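PDB 5KEI: 2,3-dihydroxybenzoate-AMP ligase from Mycobacterium smegmatis, which belongs to the ANL superfamily of AMP-binding enzymes, with a large AMP-binding region followed by a smaller C-terminal domain. Local coordinates for residues 160-165 with 180-185. Sequence-based numbering, arbitrary orientation.
Sequences LARELV and AAEFLS
In the AMP-binding part of this ANL enzyme, helix 158-167 packs beside a type II' beta turn, Ala180 to Phe183, that leads into 184-185, the outermost strand on one side of a mixed, largely parallel sheet. Phe183 N closes the turn on Ala180 O, and Leu184 then pairs by backbone hydrogen bonds with strand 173-177. The tightly packed apolar part lies against that sheet. Phe183, its CG beside the backbone N, places its ring tip against the helix, where CZ lies 3.9 Å from Ala161 CB. A methyl suits this buried helix position, since it lets the ring tip come close to the backbone; both residues also rest on Val174. Arg162 meets the same ring with CG, at its edge, 3.5 Å from Phe183 CZ. Glu182 CG takes the crowded position between its backbone N and carbonyl carbon (chi1 53°), which helps lay it over the centre of one face of the Phe183 ring, 3.6 Å above the plane.

The outer side is polar and more exposed, suiting long charged chains whose carbons pack while their ends stay near water. A bend at chi3 (-83°) turns the Arg162 guanidinium across Glu182, whose OE1 approaches Arg162 CD to 3.2 Å. The loose margin is Ala181, CB 4.4 Å from Arg162 NH1; its positive phi, at the turn's second position, is costly for an L-residue, though its side chain is small. Asp159 adds a long, weak ion pair to Arg162 NH2. The salt bridge, Arg162 NH1 to Glu182 OE2, measures 2.4 Å, shorter than such bonds normally are and probably a sign of strained or imprecisely placed side chains; its N-H...O angle is 126°, and NH1 meets OE2 from above the carboxylate plane.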
loop_
_atom_site.group_PDB
_atom_site.type_symbol
_atom_site.label_atom_id
_atom_site.label_comp_id
_atom_site.label_asym_id
_atom_site.label_seq_id
_atom_site.Cartn_x
_atom_site.Cartn_y
_atom_site.Cartn_z
ATOM N N LEU A 160 7.988 4.620 -22.098
ATOM C CA LEU A 160 7.084 3.850 -21.260
ATOM C C LEU A 160 5.638 4.193 -21.563
ATOM O O LEU A 160 4.803 3.312 -21.768
ATOM C CB LEU A 160 7.386 4.119 -19.786
ATOM C CG LEU A 160 6.269 3.791 -18.808
ATOM C CD1 LEU A 160 6.120 2.289 -18.664
ATOM C CD2 LEU A 160 6.542 4.456 -17.468
ATOM N N ALA A 161 5.347 5.485 -21.580
ATOM C CA ALA A 161 4.004 5.944 -21.882
ATOM C C ALA A 161 3.581 5.478 -23.280
ATOM O O ALA A 161 2.429 5.078 -23.482
ATOM C CB ALA A 161 3.926 7.460 -21.765
ATOM N N ARG A 162 4.523 5.506 -24.225
ATOM C CA ARG A 162 4.255 5.133 -25.612
ATOM C C ARG A 162 3.869 3.663 -25.726
ATOM O O ARG A 162 2.880 3.328 -26.376
ATOM C CB ARG A 162 5.464 5.451 -26.512
ATOM C CG ARG A 162 5.602 6.947 -26.836
ATOM C CD ARG A 162 6.646 7.252 -27.898
ATOM N NE ARG A 162 7.994 7.320 -27.348
ATOM C CZ ARG A 162 8.639 8.449 -27.057
ATOM N NH1 ARG A 162 8.067 9.632 -27.260
ATOM N NH2 ARG A 162 9.864 8.393 -26.558
ATOM N N GLU A 163 4.610 2.781 -25.072
ATOM C CA GLU A 163 4.247 1.371 -25.135
ATOM C C GLU A 163 2.993 1.078 -24.301
ATOM O O GLU A 163 2.256 0.137 -24.606
ATOM C CB GLU A 163 5.421 0.493 -24.692
ATOM C CG GLU A 163 6.722 0.656 -25.527
ATOM C CD GLU A 163 6.520 0.693 -27.058
ATOM O OE1 GLU A 163 5.518 0.147 -27.594
ATOM O OE2 GLU A 163 7.397 1.280 -27.735
ATOM N N LEU A 164 2.731 1.899 -23.278
ATOM C CA LEU A 164 1.535 1.734 -22.439
ATOM C C LEU A 164 0.218 2.014 -23.179
ATOM O O LEU A 164 -0.730 1.228 -23.101
ATOM C CB LEU A 164 1.603 2.641 -21.207
ATOM C CG LEU A 164 0.447 2.368 -20.244
ATOM C CD1 LEU A 164 0.530 0.931 -19.745
ATOM C CD2 LEU A 164 0.408 3.350 -19.076
ATOM N N VAL A 165 0.150 3.149 -23.868
ATOM C CA VAL A 165 -1.058 3.510 -24.593
ATOM C C VAL A 165 -1.263 2.575 -25.788
ATOM O O VAL A 165 -2.402 2.345 -26.208
ATOM C CB VAL A 165 -1.033 4.987 -25.080
ATOM C CG1 VAL A 165 -2.336 5.336 -25.780
ATOM C CG2 VAL A 165 -0.820 5.949 -23.910
ATOM N N ALA A 180 7.326 17.079 -22.631
ATOM C CA ALA A 180 6.176 16.246 -22.981
ATOM C C ALA A 180 6.353 15.437 -24.270
ATOM O O ALA A 180 5.718 14.389 -24.423
ATOM C CB ALA A 180 4.932 17.103 -23.087
ATOM N N ALA A 181 7.213 15.907 -25.177
ATOM C CA ALA A 181 7.281 15.381 -26.552
ATOM C C ALA A 181 5.881 15.398 -27.207
ATOM O O ALA A 181 5.242 16.457 -27.297
ATOM C CB ALA A 181 7.883 13.966 -26.572
ATOM N N GLU A 182 5.396 14.231 -27.630
ATOM C CA GLU A 182 4.103 14.121 -28.340
ATOM C C GLU A 182 2.902 14.241 -27.403
ATOM O O GLU A 182 1.767 14.369 -27.851
ATOM C CB GLU A 182 4.028 12.782 -29.058
ATOM C CG GLU A 182 4.316 11.683 -28.061
ATOM C CD GLU A 182 5.290 10.663 -28.551
ATOM O OE1 GLU A 182 4.853 9.602 -29.034
ATOM O OE2 GLU A 182 6.507 10.934 -28.460
ATOM N N PHE A 183 3.162 14.176 -26.099
ATOM C CA PHE A 183 2.101 14.136 -25.109
ATOM C C PHE A 183 1.782 15.509 -24.563
ATOM O O PHE A 183 2.310 16.508 -25.046
ATOM C CB PHE A 183 2.478 13.207 -23.963
ATOM C CG PHE A 183 2.868 11.840 -24.405
ATOM C CD1 PHE A 183 1.916 10.953 -24.869
ATOM C CD2 PHE A 183 4.191 11.428 -24.343
ATOM C CE1 PHE A 183 2.271 9.679 -25.265
ATOM C CE2 PHE A 183 4.554 10.149 -24.738
ATOM C CZ PHE A 183 3.594 9.273 -25.200
ATOM N N LEU A 184 0.910 15.536 -23.557
ATOM C CA LEU A 184 0.484 16.764 -22.885
ATOM C C LEU A 184 1.503 17.229 -21.848
ATOM O O LEU A 184 2.177 16.409 -21.227
ATOM C CB LEU A 184 -0.866 16.546 -22.205
ATOM C CG LEU A 184 -2.110 16.417 -23.079
ATOM C CD1 LEU A 184 -3.136 15.495 -22.418
ATOM C CD2 LEU A 184 -2.702 17.788 -23.324
ATOM N N SER A 185 1.611 18.543 -21.662
ATOM C CA SER A 185 2.484 19.107 -20.632
ATOM C C SER A 185 1.701 19.293 -19.348
ATOM O O SER A 185 0.657 19.946 -19.360
ATOM C CB SER A 185 3.073 20.447 -21.068
ATOM O OG SER A 185 3.969 20.963 -20.093
#